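Local coordinates for sensor protein kinase HptS (Staphylococcus aureus, PDB 6LKI) that probably helps sense extracellular hexose phosphate and, as a two-component histidine kinase, autophosphorylates to pass the signal on, at residues T88-F93 with T97-I102; Y62-S65 with F70-N73; T25-S30 with K46-K51. All blocks are in the same frame, centred on the assembly; numbering follows the deposited sequence.

Contact 1: T88-F93 with T97-I102; sequences THQLKF and TYMLKI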
loop_
_atom_site.group_PDB
_atom_site.type_symbol
_atom_site.label_atom_id
_atom_site.label_comp_id
_atom_site.label_asym_id
_atom_site.label_seq_id
_atom_site.Cartn_x
_atom_site.Cartn_y
_atom_site.Cartn_z
ATOM N N THR B 88 -6.611 -4.089 -14.293
ATOM C CA THR B 88 -6.525 -2.991 -13.342
ATOM C C THR B 88 -7.128 -1.755 -13.991
ATOM O O THR B 88 -6.811 -1.441 -15.142
ATOM C CB THR B 88 -5.072 -2.717 -12.929
ATOM O OG1 THR B 88 -4.472 -3.925 -12.444
ATOM C CG2 THR B 88 -5.011 -1.654 -11.843
ATOM N N HIS B 89 -8.003 -1.064 -13.262
ATOM C CA HIS B 89 -8.646 0.136 -13.778
ATOM C C HIS B 89 -8.695 1.201 -12.693
ATOM O O HIS B 89 -8.995 0.905 -11.534
ATOM C CB HIS B 89 -10.067 -0.158 -14.284
ATOM C CG HIS B 89 -10.106 -0.943 -15.558
ATOM N ND1 HIS B 89 -10.143 -2.320 -15.584
ATOM C CD2 HIS B 89 -10.112 -0.542 -16.852
ATOM C CE1 HIS B 89 -10.169 -2.735 -16.837
ATOM N NE2 HIS B 89 -10.152 -1.676 -17.626
ATOM N N GLN B 90 -8.389 2.438 -13.077
ATOM C CA GLN B 90 -8.540 3.599 -12.207
ATOM C C GLN B 90 -9.861 4.267 -12.569
ATOM O O GLN B 90 -10.009 4.806 -13.671
ATOM C CB GLN B 90 -7.362 4.560 -12.364
ATOM C CG GLN B 90 -7.385 5.738 -11.402
ATOM C CD GLN B 90 -6.033 6.421 -11.275
ATOM O OE1 GLN B 90 -4.994 5.833 -11.577
ATOM N NE2 GLN B 90 -6.043 7.669 -10.820
ATOM N N LEU B 91 -10.822 4.222 -11.650
ATOM C CA LEU B 91 -12.195 4.619 -11.932
ATOM C C LEU B 91 -12.576 5.843 -11.114
ATOM O O LEU B 91 -12.287 5.918 -9.916
ATOM C CB LEU B 91 -13.168 3.474 -11.630
ATOM C CG LEU B 91 -12.875 2.137 -12.313
ATOM C CD1 LEU B 91 -13.831 1.064 -11.811
ATOM C CD2 LEU B 91 -12.967 2.277 -13.825
ATOM N N LYS B 92 -13.238 6.796 -11.766
ATOM C CA LYS B 92 -13.729 7.996 -11.098
ATOM C C LYS B 92 -15.185 7.775 -10.705
ATOM O O LYS B 92 -16.058 7.648 -11.571
ATOM C CB LYS B 92 -13.588 9.221 -11.998
ATOM C CG LYS B 92 -14.226 10.476 -11.416
ATOM C CD LYS B 92 -14.241 11.623 -12.413
ATOM C CE LYS B 92 -14.878 12.867 -11.809
ATOM N NZ LYS B 92 -16.268 12.609 -11.334
ATOM N N PHE B 93 -15.445 7.722 -9.404
ATOM C CA PHE B 93 -16.799 7.699 -8.883
ATOM C C PHE B 93 -17.204 9.114 -8.476
ATOM O O PHE B 93 -16.439 10.072 -8.614
ATOM C CB PHE B 93 -16.912 6.717 -7.715
ATOM C CG PHE B 93 -17.069 5.284 -8.144
ATOM C CD1 PHE B 93 -15.973 4.550 -8.569
ATOM C CD2 PHE B 93 -18.312 4.674 -8.127
ATOM C CE1 PHE B 93 -16.114 3.232 -8.965
ATOM C CE2 PHE B 93 -18.461 3.356 -8.524
ATOM C CZ PHE B 93 -17.361 2.634 -8.943
ATOM N N THR B 97 -11.807 8.611 -6.288
ATOM C CA THR B 97 -11.263 7.676 -7.262
ATOM C C THR B 97 -11.039 6.324 -6.596
ATOM O O THR B 97 -10.509 6.254 -5.483
ATOM C CB THR B 97 -9.952 8.209 -7.846
ATOM O OG1 THR B 97 -10.236 9.199 -8.840
ATOM C CG2 THR B 97 -9.138 7.086 -8.477
ATOM N N TYR B 98 -11.451 5.258 -7.274
ATOM C CA TYR B 98 -11.300 3.901 -6.776
ATOM C C TYR B 98 -10.515 3.068 -7.779
ATOM O O TYR B 98 -10.630 3.259 -8.993
ATOM C CB TYR B 98 -12.665 3.250 -6.511
ATOM C CG TYR B 98 -13.419 3.854 -5.346
ATOM C CD1 TYR B 98 -14.021 5.103 -5.453
ATOM C CD2 TYR B 98 -13.534 3.172 -4.141
ATOM C CE1 TYR B 98 -14.709 5.656 -4.390
ATOM C CE2 TYR B 98 -14.219 3.718 -3.073
ATOM C CZ TYR B 98 -14.805 4.959 -3.202
ATOM O OH TYR B 98 -15.490 5.503 -2.141
ATOM N N MET B 99 -9.708 2.149 -7.260
ATOM C CA MET B 99 -8.955 1.213 -8.084
ATOM C C MET B 99 -9.695 -0.117 -8.124
ATOM O O MET B 99 -10.056 -0.662 -7.077
ATOM C CB MET B 99 -7.539 1.013 -7.541
ATOM C CG MET B 99 -6.668 2.263 -7.562
ATOM S SD MET B 99 -6.459 2.959 -9.216
ATOM C CE MET B 99 -5.738 1.569 -10.082
ATOM N N LEU B 100 -9.923 -0.630 -9.330
ATOM C CA LEU B 100 -10.590 -1.910 -9.527
ATOM C C LEU B 100 -9.583 -2.912 -10.074
ATOM O O LEU B 100 -9.056 -2.729 -11.176
ATOM C CB LEU B 100 -11.781 -1.774 -10.477
ATOM C CG LEU B 100 -12.464 -3.089 -10.867
ATOM C CD1 LEU B 100 -13.039 -3.784 -9.638
ATOM C CD2 LEU B 100 -13.548 -2.856 -11.915
ATOM N N LYS B 101 -9.333 -3.952 -9.314
ATOM C CA LYS B 101 -8.535 -5.040 -9.762
ATOM C C LYS B 101 -9.342 -6.312 -9.831
ATOM O O LYS B 101 -10.070 -6.579 -8.964
ATOM C CB LYS B 101 -7.391 -5.241 -8.826
ATOM C CG LYS B 101 -6.587 -4.016 -8.610
ATOM C CD LYS B 101 -5.219 -4.408 -8.156
ATOM C CE LYS B 101 -4.695 -3.449 -7.140
ATOM N NZ LYS B 101 -4.377 -2.117 -7.706
ATOM N N ILE B 102 -9.145 -7.087 -10.883
ATOM C CA ILE B 102 -9.849 -8.349 -11.082
ATOM C C ILE B 102 -8.816 -9.464 -11.150
ATOM O O ILE B 102 -7.875 -9.398 -11.950
ATOM C CB ILE B 102 -10.720 -8.323 -12.351
ATOM C CG1 ILE B 102 -11.813 -7.260 -12.217
ATOM C CG2 ILE B 102 -11.332 -9.691 -12.607
ATOM C CD1 ILE B 102 -12.707 -7.144 -13.429
HETATM O O HOH W 1 -10.132 -4.174 -13.474
HETATM O O HOH W 2 -8.473 9.206 -11.057
#

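Contact 2: Y62-S65 with F70-N73; sequences YELS and FITN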
loop_
_atom_site.group_PDB
_atom_site.type_symbol
_atom_site.label_atom_id
_atom_site.label_comp_id
_atom_site.label_asym_id
_atom_site.label_seq_id
_atom_site.Cartn_x
_atom_site.Cartn_y
_atom_site.Cartn_z
ATOM N N TYR B 62 -13.040 -9.604 -7.560
ATOM C CA TYR B 62 -12.773 -8.184 -7.717
ATOM C C TYR B 62 -12.372 -7.569 -6.383
ATOM O O TYR B 62 -12.824 -7.995 -5.316
ATOM C CB TYR B 62 -13.985 -7.444 -8.293
ATOM C CG TYR B 62 -15.268 -7.579 -7.494
ATOM C CD1 TYR B 62 -15.503 -6.789 -6.372
ATOM C CD2 TYR B 62 -16.254 -8.477 -7.878
ATOM C CE1 TYR B 62 -16.678 -6.908 -5.646
ATOM C CE2 TYR B 62 -17.431 -8.600 -7.162
ATOM C CZ TYR B 62 -17.638 -7.814 -6.047
ATOM O OH TYR B 62 -18.808 -7.938 -5.333
ATOM N N GLU B 63 -11.498 -6.570 -6.459
ATOM C CA GLU B 63 -11.136 -5.733 -5.321
ATOM C C GLU B 63 -11.323 -4.286 -5.753
ATOM O O GLU B 63 -10.613 -3.804 -6.642
ATOM C CB GLU B 63 -9.699 -5.994 -4.863
ATOM C CG GLU B 63 -9.499 -7.332 -4.162
ATOM C CD GLU B 63 -8.141 -7.444 -3.488
ATOM O OE1 GLU B 63 -7.291 -6.557 -3.705
ATOM O OE2 GLU B 63 -7.925 -8.422 -2.740
ATOM N N LEU B 64 -12.296 -3.606 -5.153
ATOM C CA LEU B 64 -12.565 -2.197 -5.419
ATOM C C LEU B 64 -12.061 -1.407 -4.219
ATOM O O LEU B 64 -12.669 -1.447 -3.143
ATOM C CB LEU B 64 -14.053 -1.956 -5.664
ATOM C CG LEU B 64 -14.453 -0.568 -6.163
ATOM C CD1 LEU B 64 -13.770 -0.246 -7.486
ATOM C CD2 LEU B 64 -15.967 -0.465 -6.295
ATOM N N SER B 65 -10.952 -0.696 -4.400
ATOM C CA SER B 65 -10.236 -0.064 -3.301
ATOM C C SER B 65 -10.332 1.451 -3.408
ATOM O O SER B 65 -10.046 2.025 -4.465
ATOM C CB SER B 65 -8.769 -0.497 -3.287
ATOM O OG SER B 65 -8.659 -1.908 -3.212
ATOM N N PHE B 70 -12.877 -0.840 1.197
ATOM C CA PHE B 70 -12.463 -2.068 0.525
ATOM C C PHE B 70 -13.700 -2.896 0.208
ATOM O O PHE B 70 -14.390 -3.354 1.124
ATOM C CB PHE B 70 -11.483 -2.860 1.401
ATOM C CG PHE B 70 -10.891 -4.066 0.725
ATOM C CD1 PHE B 70 -10.053 -3.926 -0.368
ATOM C CD2 PHE B 70 -11.165 -5.341 1.194
ATOM C CE1 PHE B 70 -9.504 -5.036 -0.986
ATOM C CE2 PHE B 70 -10.620 -6.454 0.581
ATOM C CZ PHE B 70 -9.789 -6.301 -0.510
ATOM N N ILE B 71 -13.975 -3.089 -1.081
ATOM C CA ILE B 71 -15.155 -3.808 -1.554
ATOM C C ILE B 71 -14.682 -4.999 -2.376
ATOM O O ILE B 71 -13.928 -4.831 -3.344
ATOM C CB ILE B 71 -16.078 -2.899 -2.383
ATOM C CG1 ILE B 71 -16.720 -1.835 -1.490
ATOM C CG2 ILE B 71 -17.140 -3.718 -3.108
ATOM C CD1 ILE B 71 -17.388 -0.713 -2.260
ATOM N N THR B 72 -15.124 -6.198 -1.999
ATOM C CA THR B 72 -14.636 -7.409 -2.644
ATOM C C THR B 72 -15.685 -8.508 -2.540
ATOM O O THR B 72 -16.541 -8.496 -1.652
ATOM C CB THR B 72 -13.312 -7.874 -2.019
ATOM O OG1 THR B 72 -12.778 -8.971 -2.772
ATOM C CG2 THR B 72 -13.520 -8.310 -0.573
ATOM N N ASN B 73 -15.612 -9.459 -3.472
ATOM C CA ASN B 73 -16.358 -10.706 -3.376
ATOM C C ASN B 73 -15.478 -11.862 -2.920
ATOM O O ASN B 73 -15.905 -13.020 -2.984
ATOM C CB ASN B 73 -17.018 -11.046 -4.714
ATOM C CG ASN B 73 -16.012 -11.407 -5.784
ATOM O OD1 ASN B 73 -14.924 -10.840 -5.838
ATOM N ND2 ASN B 73 -16.371 -12.354 -6.644
HETATM O O HOH W 3 -18.920 -7.213 -2.645
HETATM O O HOH W 4 -9.824 -9.721 -1.661
#

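Contact 3: T25-S30 with K46-K51; sequences TQHNNS and KRELLK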
loop_
_atom_site.group_PDB
_atom_site.type_symbol
_atom_site.label_atom_id
_atom_site.label_comp_id
_atom_site.label_asym_id
_atom_site.label_seq_id
_atom_site.Cartn_x
_atom_site.Cartn_y
_atom_site.Cartn_z
ATOM N N THR B 25 -15.982 0.553 -20.130
ATOM C CA THR B 25 -16.355 1.599 -21.034
ATOM C C THR B 25 -17.811 1.983 -20.888
ATOM O O THR B 25 -18.148 3.115 -20.823
ATOM C CB THR B 25 -16.056 1.148 -22.450
ATOM O OG1 THR B 25 -14.669 0.908 -22.573
ATOM C CG2 THR B 25 -16.418 2.169 -23.374
ATOM N N GLN B 26 -18.672 1.004 -20.772
ATOM C CA GLN B 26 -20.106 1.256 -20.709
ATOM C C GLN B 26 -20.576 1.707 -19.332
ATOM O O GLN B 26 -21.720 2.161 -19.210
ATOM C CB GLN B 26 -20.873 0.002 -21.136
ATOM C CG GLN B 26 -20.637 -0.384 -22.589
ATOM C CD GLN B 26 -21.398 -1.627 -23.006
ATOM O OE1 GLN B 26 -21.751 -2.463 -22.174
ATOM N NE2 GLN B 26 -21.653 -1.754 -24.303
ATOM N N HIS B 27 -19.733 1.608 -18.305
ATOM C CA HIS B 27 -20.101 1.992 -16.948
ATOM C C HIS B 27 -19.385 3.250 -16.472
ATOM O O HIS B 27 -19.529 3.625 -15.304
ATOM C CB HIS B 27 -19.821 0.843 -15.978
ATOM C CG HIS B 27 -20.919 -0.169 -15.910
ATOM N ND1 HIS B 27 -21.097 -1.139 -16.872
ATOM C CD2 HIS B 27 -21.898 -0.362 -14.994
ATOM C CE1 HIS B 27 -22.139 -1.885 -16.554
ATOM N NE2 HIS B 27 -22.643 -1.435 -15.418
ATOM N N ASN B 28 -18.600 3.836 -17.332
ATOM C CA ASN B 28 -17.903 5.052 -17.044
ATOM C C ASN B 28 -18.788 6.183 -16.522
ATOM O O ASN B 28 -18.579 6.721 -15.499
ATOM C CB ASN B 28 -17.271 5.516 -18.315
ATOM C CG ASN B 28 -16.217 6.508 -18.078
ATOM O OD1 ASN B 28 -16.367 7.697 -18.331
ATOM N ND2 ASN B 28 -15.129 6.032 -17.577
ATOM N N ASN B 29 -19.777 6.531 -17.293
ATOM C CA ASN B 29 -20.694 7.607 -16.939
ATOM C C ASN B 29 -21.533 7.241 -15.723
ATOM O O ASN B 29 -21.824 8.100 -14.883
ATOM C CB ASN B 29 -21.593 7.944 -18.128
ATOM C CG ASN B 29 -20.834 8.593 -19.269
ATOM O OD1 ASN B 29 -20.945 8.174 -20.421
ATOM N ND2 ASN B 29 -20.061 9.625 -18.954
ATOM N N SER B 30 -21.929 5.971 -15.610
ATOM C CA SER B 30 -22.746 5.553 -14.476
ATOM C C SER B 30 -21.955 5.607 -13.175
ATOM O O SER B 30 -22.496 5.985 -12.128
ATOM C CB SER B 30 -23.298 4.148 -14.715
ATOM O OG SER B 30 -22.253 3.192 -14.776
ATOM N N LYS B 46 -22.053 -3.084 -6.356
ATOM C CA LYS B 46 -21.861 -4.514 -6.129
ATOM C C LYS B 46 -22.711 -5.344 -7.084
ATOM O O LYS B 46 -22.262 -6.380 -7.587
ATOM C CB LYS B 46 -22.190 -4.864 -4.678
ATOM C CG LYS B 46 -21.156 -4.399 -3.665
ATOM C CD LYS B 46 -21.593 -4.735 -2.244
ATOM C CE LYS B 46 -20.538 -4.328 -1.226
ATOM N NZ LYS B 46 -20.986 -4.590 0.172
ATOM N N ARG B 47 -23.945 -4.903 -7.347
ATOM C CA ARG B 47 -24.802 -5.621 -8.286
ATOM C C ARG B 47 -24.171 -5.688 -9.670
ATOM O O ARG B 47 -24.199 -6.738 -10.323
ATOM C CB ARG B 47 -26.178 -4.956 -8.356
ATOM C CG ARG B 47 -27.072 -5.230 -7.155
ATOM C CD ARG B 47 -28.306 -4.343 -7.185
ATOM N NE ARG B 47 -29.215 -4.617 -6.075
ATOM C CZ ARG B 47 -30.291 -3.886 -5.796
ATOM N NH1 ARG B 47 -30.592 -2.836 -6.547
ATOM N NH2 ARG B 47 -31.063 -4.205 -4.766
ATOM N N GLU B 48 -23.596 -4.576 -10.136
ATOM C CA GLU B 48 -22.981 -4.562 -11.459
ATOM C C GLU B 48 -21.726 -5.424 -11.500
ATOM O O GLU B 48 -21.493 -6.144 -12.479
ATOM C CB GLU B 48 -22.659 -3.124 -11.870
ATOM C CG GLU B 48 -23.884 -2.243 -12.030
ATOM C CD GLU B 48 -24.876 -2.808 -13.026
ATOM O OE1 GLU B 48 -24.476 -3.066 -14.181
ATOM O OE2 GLU B 48 -26.053 -3.005 -12.652
ATOM N N LEU B 49 -20.907 -5.367 -10.446
ATOM C CA LEU B 49 -19.673 -6.147 -10.425
ATOM C C LEU B 49 -19.960 -7.642 -10.328
ATOM O O LEU B 49 -19.333 -8.446 -11.027
ATOM C CB LEU B 49 -18.783 -5.693 -9.267
ATOM C CG LEU B 49 -18.136 -4.311 -9.400
ATOM C CD1 LEU B 49 -17.414 -3.927 -8.118
ATOM C CD2 LEU B 49 -17.180 -4.268 -10.585
ATOM N N LEU B 50 -20.901 -8.035 -9.467
ATOM C CA LEU B 50 -21.255 -9.447 -9.371
ATOM C C LEU B 50 -21.931 -9.943 -10.644
ATOM O O LEU B 50 -21.767 -11.112 -11.016
ATOM C CB LEU B 50 -22.153 -9.681 -8.156
ATOM C CG LEU B 50 -21.419 -9.600 -6.816
ATOM C CD1 LEU B 50 -22.400 -9.530 -5.658
ATOM C CD2 LEU B 50 -20.480 -10.786 -6.654
ATOM N N LYS B 51 -22.687 -9.079 -11.326
ATOM C CA LYS B 51 -23.255 -9.461 -12.614
ATOM C C LYS B 51 -22.156 -9.733 -13.633
ATOM O O LYS B 51 -22.230 -10.705 -14.393
ATOM C CB LYS B 51 -24.199 -8.368 -13.115
ATOM C CG LYS B 51 -24.923 -8.708 -14.407
ATOM C CD LYS B 51 -25.979 -7.663 -14.734
ATOM C CE LYS B 51 -26.963 -7.500 -13.584
ATOM N NZ LYS B 51 -27.935 -6.400 -13.830
#

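Contact 1: T88-F93 with T97-I102
His89 pairs with Leu100 and Leu91 with Tyr98 as the two hydrogen-bonded pairs of an antiparallel beta hairpin, whose strands run at 153° to each other. Leu91 N reaches Tyr98 O at 2.8 Å and Tyr98 N returns an equally short bond to Leu91 O. The bond from His89 N to Leu100 O is the more bent one, and that carbonyl also accepts a water, which lies 2.8 Å from His89 ND1 in the plane of the imidazole. The far nitrogen of the ring, NE2, bonds to Gln21 on helix 2-31.

Gln90 shares its sheet face with Thr97 and Met99. Its CB lies 3.6 Å from Met99 SD; CG, set anti to the backbone N (chi1 -175°), touches the same sulfur and meets Thr97 CG2 at 3.7 Å. Beyond it CD and OE1 of the extended chain pass more loosely, OE1 at 4.0 Å from Met99 SD. The tip, NE2, lies near Thr97 CG2, donates to a water at 2.9 Å and also bonds to the backbone of the partner protein's chain. The bent Met99 chain ends with CE against Thr88 CG2.

Leu91 and Leu100 point to the other face, toward the protein interior, where helix 2-31 packs on Leu91 through Ile24 and Phe31. Phe93, just past the strand, meets Tyr98 obliquely with ring planes at 72°, CD1 of Phe93 and CD1 of Tyr98 lying 3.7 Å apart. On the face of Gln90, the water at NE2 completes its bridge 2.8 Å from Thr97 OG1.

Contact 2: Y62-S65 with F70-N73
The beta hairpin of strands 59-66 and 69-72 lies at one margin of a four-stranded antiparallel sheet, and Tyr62 with Asn73 closes the end of it remote from its turn. Leu64 and Ile71 form its hydrogen-bonded pair: Leu64 N meets Ile71 O at 2.7 Å, almost straight at 177°, and Ile71 N answers to Leu64 O at 2.9 Å. Their side chains rise on the same face and touch CB to CB, while Leu64 continues toward Leu36 and Thr45.

Past this pair, side chains take over from the regular backbone pattern. Thr72 OG1 donates to Tyr62 O at 2.7 Å, and Asn73 OD1 accepts from Tyr62 N at 2.8 Å. The same Asn73 amide lies flat over one face of the Tyr62 ring, the planes only 2° apart, with OD1 3.4 Å from CD2 and offset toward the rim. Tyr62 holds CG between its backbone N and carbonyl carbon (chi1 57°), a crowded position that turns the ring toward segment 70-73, one face against the Asn73 amide. A water then joins Tyr62 OH, at 2.8 Å, to Thr72 O.

On the face of Glu63 and Ser65, Phe70 offers its edge. Glu63 CD stands 3.6 Å from Phe70 CZ, near the ring plane, and the carboxylate is turned steeply against the ring; Ser65 OG approaches the same edge at CD1. The C-H edge of a phenyl ring is slightly positive, so it probably receives the carboxylate favourably. Thr72 OG1 acts in both roles, giving to Tyr62 O and receiving from Asn74 N, which ties residue 72 to the neighbouring strand, and the amide of Asn73 serves at once as acceptor and as flat stacking partner.

Contact 3: T25-S30 with K46-K51
Helices 2-31 and 39-55 stand well apart here, with the CA atoms of His27 and Glu48 9.0 Å from each other, and helix 2-31 is kinked, since the backbone N of Asn29 and of Ser30 finds no bond to the preceding turn. One side-chain bond spans the gap: His27 NE2 donates to Glu48 OE1 at 2.7 Å, with 158° at the hydrogen. The oxygen lies at the ring edge, near the imidazole plane, whereas the donor meets OE1 on its anti side, 31° out of the carboxylate plane. Chi1 sets Glu48 CG 3.7 Å from His27 NE2; the bend at chi2 (-57°) then swings the carboxylate so that OE1 meets the ring nitrogen.

The imidazole is positioned by its own helix. ND1 bonds to Phe23 O, the ring stacks on Phe23, and Phe31 meets it obliquely. At the kink, Ser30 OG donates to His27 O at 2.8 Å from above the carbonyl plane.

Both imidazole nitrogens thus face acceptors, a carbonyl and a carboxylate, which is consistent with a protonated, positively charged His27 and would add an ionic component to this surface bridge between the two helices.

Along the chain contact 3 closes first, then contact 2, then contact 1. Contacts 1 and 2 are the two hairpins of a single antiparallel sheet, ordered 69-72, 59-66, 97-106, 84-92; their centres are about 10 Å apart, and the inner strands join through Met99 N to Ser65 O at 2.8 Å. Contact 3 ties together the helices above one face, its centre about 11 Å from contact 1 and 13 Å from contact 2. Leu49 and Leu50 of helix 39-55 pack down on Leu100 and Tyr62. A second sheet repeats the strand order, and with the long N-terminal helix this is consistent with a tandem PAS-like (double Cache) sensor domain.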